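Local coordinates for protein putative enoyl-CoA hydratase (Streptomyces avermitilis, PDB 3GKB) that is a putative enoyl-CoA hydratase of the crotonase-like family, its exact reaction and substrate not established, at residues B[22-27]-B[65-70]; B[100-105]-B[122-127]. All blocks are in the same frame, centred on the assembly; numbering follows the deposited sequence.

Overall arrangement
Both interactions lie in the crotonase-like fold of one chain, their centres about 15 Å apart, and they follow each other in sequence: interaction 1 closes before interaction 2 opens. Interaction 1 joins the end of strand 19-24 to the loop between strand 55-60 and helix 78-87, while interaction 2 packs helix 96-103 on helix 120-127. They meet directly through Leu67 and Phe124, whose CD1 atoms are 3.5 Å apart, and through Phe66, which packs on Phe124 and Val125. Helix 34-48 borders both. The two buried contacts thus form one connected apolar patch, probably packed behind the oxyanion hole, which in crotonase relatives is built from the corresponding loop and helix start.

Interaction 1: B[22-27]-B[65-70]; sequences IILDNP and FFLAHV
Leu24 meets Phe66 and Leu67 through a single methyl group. Its CD1 lies over one face of the Phe66 ring, 4.1 Å from the centroid and 28° off the ring normal, a CH-pi contact displaced toward the far end of the ring, where CZ is 3.7 Å from Leu24 CD1. The same methyl packs against the branch of Leu67, with Leu24 CD1 4.0 Å from Leu67 CG and almost equally near both Leu67 methyls, the two side chains crossing at about a right angle.

Phe66 starts out pointing away from Leu24; with CG anti to the backbone N (chi1 177°), the ring swings back so that its outer end reaches the methyl. The chain turns a corner at Phe66, and the side chains of Phe66 and Leu67 both come to the same Leu24 methyl. No hydrogen bond links the segments directly. Instead, Asn30 ND2 bonds to both Leu24 O and Phe66 O, bridging the two backbones beside the apolar contact.

The contact ties a core strand of the crotonase-like fold to the loop after strand 55-60, which in relatives contributes to the oxyanion hole. Strand 19-24 pairs with strand 55-60, and Met36 of helix 34-48 packs against Leu67.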
ATOM      1  N   ILE B  22      21.201   7.259  18.658  1.00 16.46           N
ATOM      2  CA  ILE B  22      22.291   6.397  18.248  1.00 16.22           C
ATOM      3  C   ILE B  22      22.828   6.997  16.960  1.00 16.74           C
ATOM      4  O   ILE B  22      22.114   7.088  15.975  1.00 15.66           O
ATOM      5  CB  ILE B  22      21.814   4.932  18.064  1.00 16.29           C
ATOM      6  CG1 ILE B  22      21.292   4.362  19.403  1.00 16.50           C
ATOM      7  CG2 ILE B  22      22.926   4.082  17.518  1.00 15.81           C
ATOM      8  CD1 ILE B  22      20.712   2.949  19.293  1.00 17.05           C
ATOM      9  N   ILE B  23      24.076   7.439  16.994  1.00 16.79           N
ATOM     10  CA  ILE B  23      24.696   8.098  15.858  1.00 17.23           C
ATOM     11  C   ILE B  23      25.718   7.137  15.287  1.00 16.37           C
ATOM     12  O   ILE B  23      26.681   6.750  15.970  1.00 17.05           O
ATOM     13  CB  ILE B  23      25.412   9.419  16.268  1.00 18.45           C
ATOM     14  CG1 ILE B  23      24.420  10.369  16.969  1.00 22.07           C
ATOM     15  CG2 ILE B  23      26.041  10.074  15.020  1.00 19.44           C
ATOM     16  CD1 ILE B  23      25.073  11.570  17.679  1.00 26.48           C
ATOM     17  N   LEU B  24      25.517   6.768  14.026  1.00 16.57           N
ATOM     18  CA  LEU B  24      26.332   5.798  13.335  1.00 16.94           C
ATOM     19  C   LEU B  24      27.545   6.514  12.717  1.00 17.77           C
ATOM     20  O   LEU B  24      27.384   7.521  12.032  1.00 17.26           O
ATOM     21  CB  LEU B  24      25.490   5.078  12.269  1.00 17.41           C
ATOM     22  CG  LEU B  24      24.223   4.378  12.809  1.00 17.82           C
ATOM     23  CD1 LEU B  24      23.150   4.228  11.726  1.00 17.64           C
ATOM     24  CD2 LEU B  24      24.572   3.041  13.369  1.00 16.82           C
ATOM     25  N   ASP B  25      28.750   6.027  13.027  1.00 18.42           N
ATOM     26  CA  ASP B  25      30.004   6.728  12.689  1.00 19.77           C
ATOM     27  C   ASP B  25      31.140   5.721  12.510  1.00 19.55           C
ATOM     28  O   ASP B  25      31.834   5.341  13.482  1.00 19.11           O
ATOM     29  CB  ASP B  25      30.337   7.773  13.761  1.00 20.15           C
ATOM     30  CG  ASP B  25      31.451   8.750  13.345  1.00 23.75           C
ATOM     31  OD1 ASP B  25      32.046   8.600  12.255  1.00 25.35           O
ATOM     32  OD2 ASP B  25      31.704   9.723  14.115  1.00 29.00           O
ATOM     33  N   ASN B  26      31.276   5.235  11.273  1.00 18.56           N
ATOM     34  CA  ASN B  26      32.265   4.217  10.927  1.00 19.27           C
ATOM     35  C   ASN B  26      32.936   4.610   9.619  1.00 19.32           C
ATOM     36  O   ASN B  26      32.603   4.085   8.557  1.00 19.61           O
ATOM     37  CB  ASN B  26      31.619   2.835  10.817  1.00 18.36           C
ATOM     38  CG  ASN B  26      32.605   1.758  10.538  1.00 21.05           C
ATOM     39  OD1 ASN B  26      33.712   1.783  11.063  1.00 20.55           O
ATOM     40  ND2 ASN B  26      32.205   0.767   9.741  1.00 21.29           N
ATOM     41  N   PRO B  27      33.902   5.539   9.687  1.00 20.05           N
ATOM     42  CA  PRO B  27      34.584   6.009   8.483  1.00 20.06           C
ATOM     43  C   PRO B  27      35.195   4.896   7.634  1.00 19.98           C
ATOM     44  O   PRO B  27      35.584   3.857   8.161  1.00 20.45           O
ATOM     45  CB  PRO B  27      35.688   6.905   9.040  1.00 20.70           C
ATOM     46  CG  PRO B  27      35.224   7.336  10.329  1.00 21.05           C
ATOM     47  CD  PRO B  27      34.398   6.224  10.891  1.00 20.68           C
ATOM     48  N   PHE B  65      26.566   9.322   3.602  1.00 17.28           N
ATOM     49  CA  PHE B  65      26.024   7.950   3.799  1.00 16.75           C
ATOM     50  C   PHE B  65      25.406   7.758   5.180  1.00 16.72           C
ATOM     51  O   PHE B  65      25.988   8.128   6.191  1.00 16.58           O
ATOM     52  CB  PHE B  65      27.125   6.915   3.572  1.00 17.33           C
ATOM     53  CG  PHE B  65      27.775   7.074   2.248  1.00 17.55           C
ATOM     54  CD1 PHE B  65      27.109   6.671   1.089  1.00 21.35           C
ATOM     55  CD2 PHE B  65      28.975   7.723   2.136  1.00 19.39           C
ATOM     56  CE1 PHE B  65      27.672   6.886  -0.145  1.00 20.04           C
ATOM     57  CE2 PHE B  65      29.530   7.962   0.901  1.00 20.60           C
ATOM     58  CZ  PHE B  65      28.886   7.549  -0.232  1.00 21.08           C
ATOM     59  N   PHE B  66      24.203   7.192   5.208  1.00 15.81           N
ATOM     60  CA  PHE B  66      23.594   6.741   6.457  1.00 15.63           C
ATOM     61  C   PHE B  66      24.278   5.440   6.856  1.00 15.74           C
ATOM     62  O   PHE B  66      24.975   5.382   7.883  1.00 16.35           O
ATOM     63  CB  PHE B  66      22.084   6.566   6.275  1.00 15.23           C
ATOM     64  CG  PHE B  66      21.385   6.042   7.479  1.00 15.73           C
ATOM     65  CD1 PHE B  66      21.003   6.899   8.512  1.00 16.42           C
ATOM     66  CD2 PHE B  66      21.132   4.686   7.616  1.00 15.32           C
ATOM     67  CE1 PHE B  66      20.369   6.398   9.620  1.00 16.54           C
ATOM     68  CE2 PHE B  66      20.503   4.189   8.750  1.00 13.86           C
ATOM     69  CZ  PHE B  66      20.130   5.045   9.745  1.00 16.00           C
ATOM     70  N   LEU B  67      24.123   4.420   5.998  1.00 16.09           N
ATOM     71  CA  LEU B  67      24.845   3.145   6.086  1.00 15.73           C
ATOM     72  C   LEU B  67      25.056   2.663   4.660  1.00 15.98           C
ATOM     73  O   LEU B  67      24.111   2.490   3.942  1.00 15.57           O
ATOM     74  CB  LEU B  67      24.082   2.092   6.864  1.00 16.27           C
ATOM     75  CG  LEU B  67      23.999   2.259   8.387  1.00 15.29           C
ATOM     76  CD1 LEU B  67      22.981   1.218   8.973  1.00 14.91           C
ATOM     77  CD2 LEU B  67      25.398   2.173   9.066  1.00 15.37           C
ATOM     78  N   ALA B  68      26.303   2.515   4.258  1.00 15.15           N
ATOM     79  CA  ALA B  68      26.632   2.270   2.854  1.00 15.64           C
ATOM     80  C   ALA B  68      26.023   0.975   2.340  1.00 15.61           C
ATOM     81  O   ALA B  68      25.415   0.956   1.281  1.00 16.26           O
ATOM     82  CB  ALA B  68      28.122   2.241   2.677  1.00 15.65           C
ATOM     83  N   HIS B  69      26.223  -0.088   3.121  1.00 15.30           N
ATOM     84  CA  HIS B  69      25.890  -1.489   2.832  1.00 15.73           C
ATOM     85  C   HIS B  69      26.770  -2.342   3.750  1.00 16.12           C
ATOM     86  O   HIS B  69      27.591  -1.807   4.483  1.00 15.10           O
ATOM     87  CB  HIS B  69      26.082  -1.877   1.342  1.00 15.55           C
ATOM     88  CG  HIS B  69      27.441  -1.567   0.802  1.00 16.79           C
ATOM     89  ND1 HIS B  69      28.559  -2.306   1.135  1.00 18.27           N
ATOM     90  CD2 HIS B  69      27.873  -0.567  -0.005  1.00 16.99           C
ATOM     91  CE1 HIS B  69      29.616  -1.791   0.529  1.00 17.68           C
ATOM     92  NE2 HIS B  69      29.233  -0.720  -0.149  1.00 16.42           N
ATOM     93  N   VAL B  70      26.583  -3.655   3.708  1.00 16.21           N
ATOM     94  CA  VAL B  70      27.412  -4.565   4.487  1.00 16.99           C
ATOM     95  C   VAL B  70      28.825  -4.620   3.905  1.00 17.38           C
ATOM     96  O   VAL B  70      29.017  -4.594   2.696  1.00 18.16           O
ATOM     97  CB  VAL B  70      26.767  -5.972   4.539  1.00 17.09           C
ATOM     98  CG1 VAL B  70      27.722  -6.990   5.158  1.00 17.85           C
ATOM     99  CG2 VAL B  70      25.451  -5.914   5.346  1.00 17.54           C
TER

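Interaction 2: B[100-105]-B[122-127]; sequences ELIRHQ and AEFVAA
Ile102 sets its CD1 methyl squarely on the Phe124 ring. The methyl stands 3.5 Å from the ring centroid and only 4° off the normal, nearly equidistant from all six carbons, a centred CH-pi contact with the two side chains crossing at about a right angle. The two branches of Ile102 divide the work: CG1, anti to the carbonyl carbon (chi1 -66°), carries CD1 out to the ring, while CG2 turns to Ala127 and lies 4.1 Å from Ala127 CB.

Ala127 fits against both Ile102 and Arg103, whose CG is 4.0 Å from Ala127 CB and 3.5 Å from Ala127 O. Beyond CG the arginine bends at chi2 (-146°) and chi3 and turns back along its own helix to Glu100. There it grips the carboxylate side-on: Arg103 NH1 bonds to Glu100 OE1 at 2.7 Å, on the syn lone pair, and Arg103 NE to Glu100 OE2 at 2.9 Å. Both oxygens lie close to the guanidinium plane. Replacing Arg103 with a leucine would probably leave the buried Glu100 carboxylate without its charge partner.

Four residues after Glu100, His104 ND1 and the His104 backbone N approach Glu100 O from opposite faces of the carbonyl plane.

This is plain packing of helix 96-103 on helix 120-127 inside the crotonase-like fold. Around the pair, Tyr158 of helix 155-163 bonds to Glu100 OE2 and packs on Arg103 and Ala127. Helix 34-48 lends Leu44 to Ile102 and Leu40 to Phe124, whose ring also meets Phe58 of strand 55-60 edge-to-face.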
ATOM      1  N   GLU B 100      15.806  -7.682  12.292  1.00 16.27           N
ATOM      2  CA  GLU B 100      14.892  -8.337  13.214  1.00 17.03           C
ATOM      3  C   GLU B 100      15.030  -7.820  14.639  1.00 17.09           C
ATOM      4  O   GLU B 100      14.036  -7.688  15.341  1.00 17.38           O
ATOM      5  CB  GLU B 100      15.014  -9.868  13.120  1.00 17.57           C
ATOM      6  CG  GLU B 100      14.482 -10.392  11.770  1.00 18.25           C
ATOM      7  CD  GLU B 100      13.048  -9.965  11.512  1.00 18.47           C
ATOM      8  OE1 GLU B 100      12.101 -10.520  12.130  1.00 16.79           O
ATOM      9  OE2 GLU B 100      12.869  -9.035  10.695  1.00 18.05           O
ATOM     10  N   LEU B 101      16.247  -7.470  15.067  1.00 17.70           N
ATOM     11  CA  LEU B 101      16.416  -6.831  16.398  1.00 18.26           C
ATOM     12  C   LEU B 101      15.671  -5.480  16.434  1.00 17.66           C
ATOM     13  O   LEU B 101      14.891  -5.202  17.338  1.00 17.35           O
ATOM     14  CB  LEU B 101      17.895  -6.650  16.682  1.00 18.53           C
ATOM     15  CG  LEU B 101      18.313  -6.168  18.073  1.00 22.41           C
ATOM     16  CD1 LEU B 101      17.876  -7.150  19.137  1.00 23.69           C
ATOM     17  CD2 LEU B 101      19.819  -5.983  18.022  1.00 25.67           C
ATOM     18  N   ILE B 102      15.869  -4.668  15.402  1.00 16.99           N
ATOM     19  CA  ILE B 102      15.181  -3.366  15.293  1.00 16.20           C
ATOM     20  C   ILE B 102      13.645  -3.537  15.289  1.00 16.42           C
ATOM     21  O   ILE B 102      12.908  -2.820  16.001  1.00 16.92           O
ATOM     22  CB  ILE B 102      15.646  -2.596  14.022  1.00 15.94           C
ATOM     23  CG1 ILE B 102      17.118  -2.193  14.134  1.00 15.57           C
ATOM     24  CG2 ILE B 102      14.784  -1.349  13.805  1.00 15.99           C
ATOM     25  CD1 ILE B 102      17.813  -1.821  12.805  1.00 15.17           C
ATOM     26  N   ARG B 103      13.156  -4.451  14.469  1.00 16.11           N
ATOM     27  CA  ARG B 103      11.701  -4.640  14.316  1.00 16.62           C
ATOM     28  C   ARG B 103      11.012  -5.025  15.638  1.00 16.61           C
ATOM     29  O   ARG B 103       9.853  -4.713  15.828  1.00 16.92           O
ATOM     30  CB  ARG B 103      11.379  -5.757  13.319  1.00 16.76           C
ATOM     31  CG  ARG B 103      11.483  -5.375  11.849  1.00 17.80           C
ATOM     32  CD  ARG B 103      10.450  -6.110  10.991  1.00 16.69           C
ATOM     33  NE  ARG B 103      10.471  -7.547  11.195  1.00 15.39           N
ATOM     34  CZ  ARG B 103       9.421  -8.334  11.440  1.00 18.97           C
ATOM     35  NH1 ARG B 103       9.613  -9.645  11.606  1.00 17.62           N
ATOM     36  NH2 ARG B 103       8.186  -7.859  11.485  1.00 19.02           N
ATOM     37  N   HIS B 104      11.728  -5.738  16.511  1.00 15.94           N
ATOM     38  CA  HIS B 104      11.164  -6.208  17.790  1.00 16.68           C
ATOM     39  C   HIS B 104      11.549  -5.370  19.023  1.00 16.37           C
ATOM     40  O   HIS B 104      11.217  -5.728  20.171  1.00 15.95           O
ATOM     41  CB  HIS B 104      11.521  -7.681  17.964  1.00 17.41           C
ATOM     42  CG  HIS B 104      10.910  -8.548  16.911  1.00 18.98           C
ATOM     43  ND1 HIS B 104      11.599  -8.945  15.789  1.00 20.74           N
ATOM     44  CD2 HIS B 104       9.663  -9.066  16.798  1.00 20.14           C
ATOM     45  CE1 HIS B 104      10.804  -9.690  15.035  1.00 21.66           C
ATOM     46  NE2 HIS B 104       9.626  -9.781  15.628  1.00 20.39           N
ATOM     47  N   GLN B 105      12.206  -4.236  18.787  1.00 15.93           N
ATOM     48  CA  GLN B 105      12.663  -3.356  19.875  1.00 16.99           C
ATOM     49  C   GLN B 105      11.438  -2.823  20.643  1.00 16.73           C
ATOM     50  O   GLN B 105      10.403  -2.478  20.029  1.00 16.24           O
ATOM     51  CB  GLN B 105      13.508  -2.222  19.303  1.00 16.29           C
ATOM     52  CG  GLN B 105      14.302  -1.364  20.325  1.00 16.78           C
ATOM     53  CD  GLN B 105      15.458  -2.118  20.980  1.00 16.38           C
ATOM     54  OE1 GLN B 105      16.009  -3.075  20.414  1.00 19.82           O
ATOM     55  NE2 GLN B 105      15.836  -1.686  22.182  1.00 16.81           N
ATOM     56  N   ALA B 122      19.772  -0.145   3.667  1.00 14.15           N
ATOM     57  CA  ALA B 122      18.373   0.134   3.283  1.00 13.97           C
ATOM     58  C   ALA B 122      17.421  -0.762   4.068  1.00 14.57           C
ATOM     59  O   ALA B 122      16.292  -0.368   4.405  1.00 14.34           O
ATOM     60  CB  ALA B 122      18.163  -0.059   1.780  1.00 14.39           C
ATOM     61  N   GLU B 123      17.875  -1.977   4.361  1.00 14.85           N
ATOM     62  CA  GLU B 123      17.142  -2.910   5.220  1.00 15.96           C
ATOM     63  C   GLU B 123      16.944  -2.336   6.621  1.00 16.17           C
ATOM     64  O   GLU B 123      15.849  -2.430   7.175  1.00 15.51           O
ATOM     65  CB  GLU B 123      17.836  -4.295   5.252  1.00 16.14           C
ATOM     66  CG  GLU B 123      17.833  -4.981   3.861  1.00 19.86           C
ATOM     67  CD  GLU B 123      18.680  -6.284   3.728  1.00 21.69           C
ATOM     68  OE1 GLU B 123      18.170  -7.262   3.157  1.00 20.68           O
ATOM     69  OE2 GLU B 123      19.851  -6.316   4.162  1.00 23.74           O
ATOM     70  N   PHE B 124      18.012  -1.734   7.160  1.00 15.78           N
ATOM     71  CA  PHE B 124      18.039  -1.089   8.486  1.00 15.58           C
ATOM     72  C   PHE B 124      17.001   0.023   8.522  1.00 15.11           C
ATOM     73  O   PHE B 124      16.116   0.059   9.410  1.00 14.21           O
ATOM     74  CB  PHE B 124      19.475  -0.562   8.714  1.00 15.64           C
ATOM     75  CG  PHE B 124      19.756  -0.039  10.082  1.00 16.80           C
ATOM     76  CD1 PHE B 124      20.751  -0.634  10.852  1.00 18.21           C
ATOM     77  CD2 PHE B 124      19.119   1.085  10.584  1.00 18.77           C
ATOM     78  CE1 PHE B 124      21.059  -0.174  12.094  1.00 19.60           C
ATOM     79  CE2 PHE B 124      19.451   1.556  11.877  1.00 20.20           C
ATOM     80  CZ  PHE B 124      20.412   0.918  12.605  1.00 19.28           C
ATOM     81  N   VAL B 125      17.019   0.873   7.484  1.00 14.85           N
ATOM     82  CA  VAL B 125      16.046   1.965   7.381  1.00 14.09           C
ATOM     83  C   VAL B 125      14.617   1.433   7.397  1.00 13.90           C
ATOM     84  O   VAL B 125      13.773   1.978   8.127  1.00 13.87           O
ATOM     85  CB  VAL B 125      16.289   2.854   6.132  1.00 14.19           C
ATOM     86  CG1 VAL B 125      15.128   3.892   5.937  1.00 14.58           C
ATOM     87  CG2 VAL B 125      17.670   3.556   6.223  1.00 13.27           C
ATOM     88  N   ALA B 126      14.334   0.386   6.610  1.00 13.91           N
ATOM     89  CA  ALA B 126      12.945  -0.107   6.444  1.00 14.03           C
ATOM     90  C   ALA B 126      12.436  -0.854   7.678  1.00 13.38           C
ATOM     91  O   ALA B 126      11.239  -0.978   7.878  1.00 13.64           O
ATOM     92  CB  ALA B 126      12.850  -1.014   5.220  1.00 14.42           C
ATOM     93  N   ALA B 127      13.352  -1.313   8.522  1.00 14.33           N
ATOM     94  CA  ALA B 127      13.015  -2.163   9.686  1.00 14.34           C
ATOM     95  C   ALA B 127      12.506  -1.343  10.886  1.00 14.12           C
ATOM     96  O   ALA B 127      11.765  -1.855  11.734  1.00 13.75           O
ATOM     97  CB  ALA B 127      14.233  -2.964  10.119  1.00 14.37           C
TER